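Local coordinates for phosphodiesterase (Candida albicans, PDB 6CPU), which is a phosphodiesterase of the HD clan, with a largely helical fold that holds a zinc ion and a magnesium ion, at residues 413-416 with 417-421; 385-388 with 389-393; 450-453 with 454-458; 401-404 with 405-409. All coordinates share one frame; numbering follows the deposited sequence.

Contact 1. Residues 413-416 with 417-421; sequences SLII and SSILA
Ser413 meets Ser417 through the backbone, its carbonyl O accepting the amide N of Ser417 at 3.0 Å, while its own N donates to Thr410 OG1 just ahead. At Leu414 one carbonyl oxygen serves two donors of the same residue: the amide N of Ser418, and Ser418 OG, which lies 2.9 Å from Leu414 O. The two donors reach that oxygen from opposite faces of the carbonyl plane. Ser418 can do this because its OG stands beside its own backbone N (chi1 -51°), turned back toward the preceding turn; the buried hydroxyl is thereby satisfied inside the helix. All this belongs to helix 411-421 of the phosphodiesterase fold, whose face of Leu414, Ser417, Ser418 and Ala421 lies against helix 446-462 and whose isoleucine face lies against helix 377-394. Ile415 belongs to the latter: its CG2 packs 3.8 Å from CD1 of Ile419, the two branched chains running side by side and pointing the same way. The side chain of Ile419 lies about 7 Å from the magnesium ion, too far to touch it. Ile416 repeats the pattern on a partly exposed flank, with CG2 3.7 Å from CD1 of Leu420, and its apolar CG1 branch suits packing on Ile387. Its carbonyl O accepts the amide N of Leu420 at 2.8 Å in an almost straight N-H...O bond (169°).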
# COMPACT_ATOMS: atom_id res chain seq x y z
N SER A 413 8.39 -17.14 0.73
CA SER A 413 7.25 -18.02 0.45
C SER A 413 6.05 -17.76 1.34
O SER A 413 4.92 -17.84 0.89
CB SER A 413 7.68 -19.50 0.57
OG SER A 413 8.61 -19.82 -0.44
N LEU A 414 6.31 -17.43 2.61
CA LEU A 414 5.22 -17.13 3.54
C LEU A 414 4.52 -15.83 3.15
O LEU A 414 3.30 -15.75 3.18
CB LEU A 414 5.74 -17.03 4.97
CG LEU A 414 4.72 -16.67 6.06
CD1 LEU A 414 3.52 -17.60 6.04
CD2 LEU A 414 5.40 -16.70 7.43
N ILE A 415 5.31 -14.83 2.76
CA ILE A 415 4.74 -13.55 2.32
C ILE A 415 3.87 -13.74 1.06
O ILE A 415 2.76 -13.18 0.99
CB ILE A 415 5.84 -12.49 2.10
CG1 ILE A 415 6.43 -12.07 3.45
CG2 ILE A 415 5.28 -11.28 1.36
CD1 ILE A 415 7.66 -11.20 3.39
N ILE A 416 4.36 -14.52 0.10
CA ILE A 416 3.60 -14.81 -1.13
C ILE A 416 2.28 -15.49 -0.79
O ILE A 416 1.21 -15.10 -1.26
CB ILE A 416 4.41 -15.70 -2.11
CG1 ILE A 416 5.61 -14.91 -2.65
CG2 ILE A 416 3.51 -16.23 -3.23
CD1 ILE A 416 6.66 -15.76 -3.34
N SER A 417 2.38 -16.52 0.04
CA SER A 417 1.20 -17.25 0.49
C SER A 417 0.15 -16.32 1.09
O SER A 417 -1.03 -16.37 0.73
CB SER A 417 1.63 -18.33 1.50
OG SER A 417 0.51 -18.83 2.20
N SER A 418 0.58 -15.43 1.98
CA SER A 418 -0.35 -14.55 2.69
C SER A 418 -0.95 -13.51 1.74
O SER A 418 -2.16 -13.24 1.77
CB SER A 418 0.33 -13.88 3.89
OG SER A 418 0.98 -14.86 4.71
N ILE A 419 -0.13 -12.96 0.84
CA ILE A 419 -0.65 -12.03 -0.13
C ILE A 419 -1.66 -12.71 -1.06
O ILE A 419 -2.75 -12.16 -1.30
CB ILE A 419 0.47 -11.31 -0.91
CG1 ILE A 419 1.26 -10.42 0.06
CG2 ILE A 419 -0.13 -10.46 -2.02
CD1 ILE A 419 2.43 -9.67 -0.56
N LEU A 420 -1.33 -13.90 -1.55
CA LEU A 420 -2.24 -14.63 -2.43
C LEU A 420 -3.57 -14.97 -1.73
O LEU A 420 -4.63 -14.96 -2.35
CB LEU A 420 -1.58 -15.90 -2.98
CG LEU A 420 -0.50 -15.64 -4.05
CD1 LEU A 420 0.13 -16.95 -4.49
CD2 LEU A 420 -1.06 -14.89 -5.25
N ALA A 421 -3.49 -15.17 -0.42
CA ALA A 421 -4.66 -15.49 0.38
C ALA A 421 -5.73 -14.39 0.43
O ALA A 421 -6.89 -14.67 0.74
CB ALA A 421 -4.23 -15.87 1.79

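Contact 2. Residues 385-388 with 389-393; sequences LFIN and KVLRI
Phe386 and Leu391 meet where helix 377-394 widens into a pi-type turn, so that Phe386 O is bonded by the amide N of Leu391, five residues on, at 2.9 Å. The same spacing recurs one residue later, Ile387 O accepting the N of Arg392. With this wider spacing Leu391 comes beside the phenyl ring. From its CB, 3.8 Å from Phe386 O, the leucine continues to CG, which stands over one face of the ring, 4.1 Å from its centroid and only 16° off the normal: a CH-pi contact. The ring is brought there by Phe386 CG lying opposite the backbone N (chi1 -172°). At the fork, CD2 approaches CZ of Phe386, whereas CD1 meets the CE2 side of the ring and also touches CD1 of Ile387. Val390 comes to the ring obliquely, CB to CD1. Flat phenylalanine and forked leucine suit this buried spot, since one offers a broad face and the other a branch to lie on it; Ile415 and Ile419 of helix 411-421 add further apolar cover. Between ring and leucine the nearest carbons are Leu391 CD1 and Phe386 CE2, at 3.5 Å.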
# COMPACT_ATOMS: atom_id res chain seq x y z
N LEU A 385 5.32 -7.99 -7.58
CA LEU A 385 5.92 -6.67 -7.32
C LEU A 385 6.53 -6.54 -5.94
O LEU A 385 7.64 -6.04 -5.80
CB LEU A 385 4.88 -5.55 -7.49
CG LEU A 385 5.00 -4.81 -8.80
CD1 LEU A 385 4.69 -5.74 -9.96
CD2 LEU A 385 4.09 -3.59 -8.82
N PHE A 386 5.80 -6.91 -4.90
CA PHE A 386 6.31 -6.66 -3.56
C PHE A 386 7.61 -7.41 -3.31
O PHE A 386 8.57 -6.85 -2.75
CB PHE A 386 5.27 -7.02 -2.51
CG PHE A 386 5.65 -6.62 -1.12
CD1 PHE A 386 6.05 -5.32 -0.82
CD2 PHE A 386 5.59 -7.54 -0.09
CE1 PHE A 386 6.38 -4.96 0.49
CE2 PHE A 386 5.92 -7.19 1.21
CZ PHE A 386 6.30 -5.90 1.50
N ILE A 387 7.68 -8.66 -3.76
CA ILE A 387 8.90 -9.44 -3.58
C ILE A 387 10.01 -8.93 -4.49
O ILE A 387 11.11 -8.67 -4.03
CB ILE A 387 8.69 -10.95 -3.84
CG1 ILE A 387 7.62 -11.54 -2.91
CG2 ILE A 387 10.04 -11.69 -3.72
CD1 ILE A 387 7.86 -11.33 -1.43
N ASN A 388 9.72 -8.76 -5.78
CA ASN A 388 10.79 -8.57 -6.76
C ASN A 388 11.22 -7.12 -6.93
O ASN A 388 12.37 -6.86 -7.27
CB ASN A 388 10.40 -9.15 -8.09
CG ASN A 388 10.11 -10.64 -7.99
OD1 ASN A 388 10.88 -11.39 -7.41
ND2 ASN A 388 9.02 -11.06 -8.57
N LYS A 389 10.30 -6.18 -6.70
CA LYS A 389 10.66 -4.77 -6.75
C LYS A 389 11.10 -4.26 -5.39
O LYS A 389 12.15 -3.62 -5.29
CB LYS A 389 9.51 -3.91 -7.29
CG LYS A 389 9.79 -2.41 -7.27
CD LYS A 389 8.70 -1.63 -8.00
CE LYS A 389 8.83 -0.13 -7.79
NZ LYS A 389 10.11 0.41 -8.32
N VAL A 390 10.30 -4.48 -4.35
CA VAL A 390 10.54 -3.86 -3.06
C VAL A 390 11.53 -4.66 -2.19
O VAL A 390 12.63 -4.18 -1.92
CB VAL A 390 9.23 -3.60 -2.29
CG1 VAL A 390 9.52 -3.01 -0.93
CG2 VAL A 390 8.34 -2.67 -3.09
N LEU A 391 11.17 -5.87 -1.79
CA LEU A 391 11.96 -6.60 -0.78
C LEU A 391 13.30 -7.11 -1.32
O LEU A 391 14.29 -7.09 -0.59
CB LEU A 391 11.16 -7.74 -0.15
CG LEU A 391 9.90 -7.35 0.64
CD1 LEU A 391 9.15 -8.59 1.09
CD2 LEU A 391 10.23 -6.47 1.84
N ARG A 392 13.34 -7.54 -2.59
CA ARG A 392 14.60 -8.04 -3.18
C ARG A 392 15.70 -6.98 -3.15
O ARG A 392 16.88 -7.30 -2.99
CB ARG A 392 14.38 -8.54 -4.62
CG ARG A 392 15.62 -9.09 -5.32
CD ARG A 392 16.13 -10.35 -4.63
NE ARG A 392 17.43 -10.78 -5.15
CZ ARG A 392 18.62 -10.35 -4.74
NH1 ARG A 392 18.76 -9.40 -3.81
NH2 ARG A 392 19.71 -10.86 -5.31
N ILE A 393 15.30 -5.72 -3.34
CA ILE A 393 16.22 -4.58 -3.31
C ILE A 393 16.40 -4.01 -1.89
O ILE A 393 17.53 -3.79 -1.46
CB ILE A 393 15.73 -3.46 -4.27
CG1 ILE A 393 15.58 -4.00 -5.70
CG2 ILE A 393 16.64 -2.23 -4.21
CD1 ILE A 393 16.78 -4.75 -6.25

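Contact 3. Residues 450-453 with 454-458; sequences VKLI and SALLI
Helix 446-462, which ends at the zinc ligand Asp462, carries this contact in its middle turns, starting with Val450 and Ser454. Val450 O is gripped twice by Ser454: its amide N comes to 2.9 Å and its hydroxyl OG to 2.7 Å. The hydroxyl sits above the carbonyl plane, 40° out of it. Ser454 OG gets there by standing beside its own backbone N (chi1 -60°), folded back over the preceding turn. Helix 411-421 packs on this side chain, Ser418 on its CB and Leu414 on its OG, and a small residue fits such a close approach; Ala455, the next along, likewise meets Ala421 there. Further round, larger chains fill the other faces. Leu452 CG lies 4.0 Å from CD1 of Leu456, the two chains slanting across each other, and Phe437 and Leu434 of helix 427-438 pack against this pair. Ile453 and Leu457 instead run alongside, pointing the same way, with Ile453 CG2 4.0 Å from Leu457 CD1; Leu457 in turn meets Leu342 of helix 336-348. Leu456 and Leu457 each set CG near the carbonyl oxygen four residues back; Leu456 CG is 3.2 Å from Leu452 O. The chemistry implies that a hydroxyl can be buried between helices, probably at little cost, because its hydrogen bond is supplied by its own helix and needs no polar partner from the neighbour.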
# COMPACT_ATOMS: atom_id res chain seq x y z
N VAL A 450 1.46 -22.65 9.99
CA VAL A 450 1.89 -21.25 9.98
C VAL A 450 1.24 -20.51 8.80
O VAL A 450 0.67 -19.43 8.97
CB VAL A 450 3.43 -21.13 9.94
CG1 VAL A 450 3.89 -19.71 9.64
CG2 VAL A 450 4.04 -21.60 11.26
N LYS A 451 1.29 -21.12 7.61
CA LYS A 451 0.67 -20.55 6.41
C LYS A 451 -0.80 -20.27 6.60
O LYS A 451 -1.29 -19.22 6.19
CB LYS A 451 0.83 -21.47 5.21
CG LYS A 451 2.16 -21.41 4.50
CD LYS A 451 2.25 -22.52 3.47
CE LYS A 451 3.09 -22.12 2.28
NZ LYS A 451 3.48 -23.32 1.49
N LEU A 452 -1.53 -21.21 7.19
CA LEU A 452 -2.97 -21.07 7.31
C LEU A 452 -3.35 -19.99 8.31
O LEU A 452 -4.24 -19.18 8.04
CB LEU A 452 -3.63 -22.40 7.70
CG LEU A 452 -5.15 -22.35 7.87
CD1 LEU A 452 -5.86 -22.09 6.55
CD2 LEU A 452 -5.66 -23.64 8.50
N ILE A 453 -2.71 -19.98 9.48
CA ILE A 453 -3.01 -18.95 10.47
C ILE A 453 -2.68 -17.57 9.89
O ILE A 453 -3.47 -16.64 9.99
CB ILE A 453 -2.24 -19.15 11.79
CG1 ILE A 453 -2.61 -20.50 12.44
CG2 ILE A 453 -2.54 -18.01 12.75
CD1 ILE A 453 -4.09 -20.77 12.51
N SER A 454 -1.51 -17.47 9.27
CA SER A 454 -1.09 -16.23 8.60
C SER A 454 -2.12 -15.79 7.56
O SER A 454 -2.51 -14.63 7.54
CB SER A 454 0.27 -16.43 7.96
OG SER A 454 1.22 -16.77 8.95
N ALA A 455 -2.57 -16.74 6.73
CA ALA A 455 -3.58 -16.47 5.71
C ALA A 455 -4.89 -15.96 6.28
O ALA A 455 -5.50 -15.04 5.76
CB ALA A 455 -3.83 -17.71 4.87
N LEU A 456 -5.33 -16.58 7.37
CA LEU A 456 -6.57 -16.18 8.00
C LEU A 456 -6.47 -14.80 8.63
O LEU A 456 -7.40 -14.02 8.56
CB LEU A 456 -7.00 -17.22 9.04
CG LEU A 456 -7.36 -18.59 8.46
CD1 LEU A 456 -7.49 -19.62 9.59
CD2 LEU A 456 -8.63 -18.53 7.63
N LEU A 457 -5.33 -14.50 9.23
CA LEU A 457 -5.16 -13.22 9.90
C LEU A 457 -5.13 -12.08 8.88
O LEU A 457 -5.84 -11.09 9.03
CB LEU A 457 -3.93 -13.22 10.79
CG LEU A 457 -4.08 -14.05 12.08
CD1 LEU A 457 -2.82 -14.00 12.91
CD2 LEU A 457 -5.28 -13.57 12.88
N ILE A 458 -4.35 -12.25 7.81
CA ILE A 458 -4.28 -11.21 6.77
C ILE A 458 -5.64 -11.07 6.09
O ILE A 458 -6.03 -9.98 5.75
CB ILE A 458 -3.12 -11.46 5.77
CG1 ILE A 458 -2.79 -10.16 5.01
CG2 ILE A 458 -3.45 -12.60 4.82
CD1 ILE A 458 -1.56 -10.28 4.13

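Contact 4. Residues 401-404 with 405-409; sequences CTIE and EKSEL
Ile403 and Leu409 close the loop that joins helix 396-400 to helix 411-421, and the closure includes an ST turn at Ser407. The tight part lies on the inner side. There Ile403 N gives a hydrogen bond to Leu409 O at 3.0 Å, with the C=O pointing almost straight at the donor (174°). Beside it Thr402 CA makes a CA-H...O contact with the same oxygen at 3.3 Å. Ile403 is the buried residue of the loop: CG1, which takes the position between backbone N and carbonyl carbon (chi1 61°), meets Ser407 OG at 3.5 Å, and CD1 reaches CD2 of Leu409. Its branches also meet Val450 and Leu414 of the neighbouring helices, an apolar place that suits isoleucine. Ser407 suits its place through its hydroxyl, which accepts from the amide N of Leu409 in the ST turn and also bonds Asp447 OD1 of helix 446-462. By contrast the turn from Glu404 to Ser407 is loose. Its closing bond, Ser407 N to Glu404 O, is weak at 3.2 Å and far from straight (122°), and the charged chains of Glu405, Lys406 and Glu408 are exposed, as befits a surface turn. Glu404 O has a second donor in Thr402, whose OG1 lies 3.0 Å from it and sits well above the carbonyl plane.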
# COMPACT_ATOMS: atom_id res chain seq x y z
N CYS A 401 15.48 -15.61 5.11
CA CYS A 401 15.18 -16.17 6.42
C CYS A 401 14.15 -17.27 6.28
O CYS A 401 13.30 -17.23 5.38
CB CYS A 401 14.60 -15.12 7.37
SG CYS A 401 15.78 -13.91 7.98
N THR A 402 14.21 -18.25 7.17
CA THR A 402 13.23 -19.33 7.21
C THR A 402 12.34 -19.12 8.43
O THR A 402 12.72 -18.40 9.36
CB THR A 402 13.93 -20.70 7.24
OG1 THR A 402 14.88 -20.74 8.32
CG2 THR A 402 14.67 -20.95 5.94
N ILE A 403 11.15 -19.70 8.42
CA ILE A 403 10.17 -19.45 9.49
C ILE A 403 10.57 -20.03 10.86
O ILE A 403 10.04 -19.59 11.88
CB ILE A 403 8.75 -19.95 9.13
CG1 ILE A 403 8.72 -21.47 8.89
CG2 ILE A 403 8.21 -19.20 7.92
CD1 ILE A 403 7.34 -22.04 9.04
N GLU A 404 11.45 -21.03 10.85
CA GLU A 404 12.08 -21.56 12.07
C GLU A 404 13.43 -22.13 11.68
O GLU A 404 13.68 -22.41 10.51
CB GLU A 404 11.22 -22.64 12.71
CG GLU A 404 9.91 -22.12 13.26
CD GLU A 404 9.28 -23.04 14.28
OE1 GLU A 404 9.40 -24.28 14.14
OE2 GLU A 404 8.65 -22.51 15.22
N GLU A 405 14.31 -22.33 12.66
CA GLU A 405 15.64 -22.89 12.38
C GLU A 405 15.57 -24.23 11.63
O GLU A 405 16.41 -24.50 10.78
CB GLU A 405 16.46 -23.05 13.67
CG GLU A 405 16.90 -21.73 14.28
CD GLU A 405 17.99 -21.89 15.33
OE1 GLU A 405 18.03 -22.94 16.01
OE2 GLU A 405 18.82 -20.96 15.47
N LYS A 406 14.57 -25.04 11.96
CA LYS A 406 14.41 -26.37 11.37
C LYS A 406 13.80 -26.35 9.96
O LYS A 406 14.19 -27.12 9.09
CB LYS A 406 13.54 -27.25 12.28
CG LYS A 406 13.70 -28.74 12.02
CD LYS A 406 12.47 -29.53 12.47
CE LYS A 406 12.60 -31.00 12.09
NZ LYS A 406 11.31 -31.72 12.18
N SER A 407 12.83 -25.45 9.76
CA SER A 407 12.06 -25.40 8.52
C SER A 407 12.86 -24.89 7.33
O SER A 407 13.80 -24.11 7.49
CB SER A 407 10.82 -24.52 8.72
OG SER A 407 10.03 -24.48 7.55
N GLU A 408 12.48 -25.33 6.14
CA GLU A 408 13.04 -24.78 4.91
C GLU A 408 12.07 -23.81 4.22
O GLU A 408 12.42 -23.22 3.21
CB GLU A 408 13.47 -25.90 3.97
CG GLU A 408 14.73 -26.62 4.47
CD GLU A 408 15.21 -27.72 3.54
OE1 GLU A 408 14.50 -28.04 2.55
OE2 GLU A 408 16.31 -28.26 3.79
N LEU A 409 10.86 -23.64 4.77
CA LEU A 409 9.92 -22.63 4.27
C LEU A 409 10.46 -21.23 4.56
O LEU A 409 10.67 -20.86 5.73
CB LEU A 409 8.53 -22.79 4.89
CG LEU A 409 7.45 -21.85 4.34
CD1 LEU A 409 7.14 -22.17 2.89
CD2 LEU A 409 6.17 -21.91 5.17

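Along the chain the order is contact 2, contact 4, contact 1, contact 3, all within the phosphodiesterase fold. Contact 1, on helix 411-421, is central: it touches contact 2 on helix 377-394 through isoleucines, contact 3 on helix 446-462 through serines and alanines together with Leu414 and Ile458, and contact 4 in the loop through Leu414 and Ile403. Its centre lies about 9 Å from that of contact 3, 14 Å from contact 2 and 15 Å from contact 4. Contacts 2 and 3, with centres about 21 Å apart, do not touch; helix 411-421 packs against the helices of both. Contact 4 meets contact 3 through Val450 and Lys451, so the loop packs on helices 411-421 and 446-462.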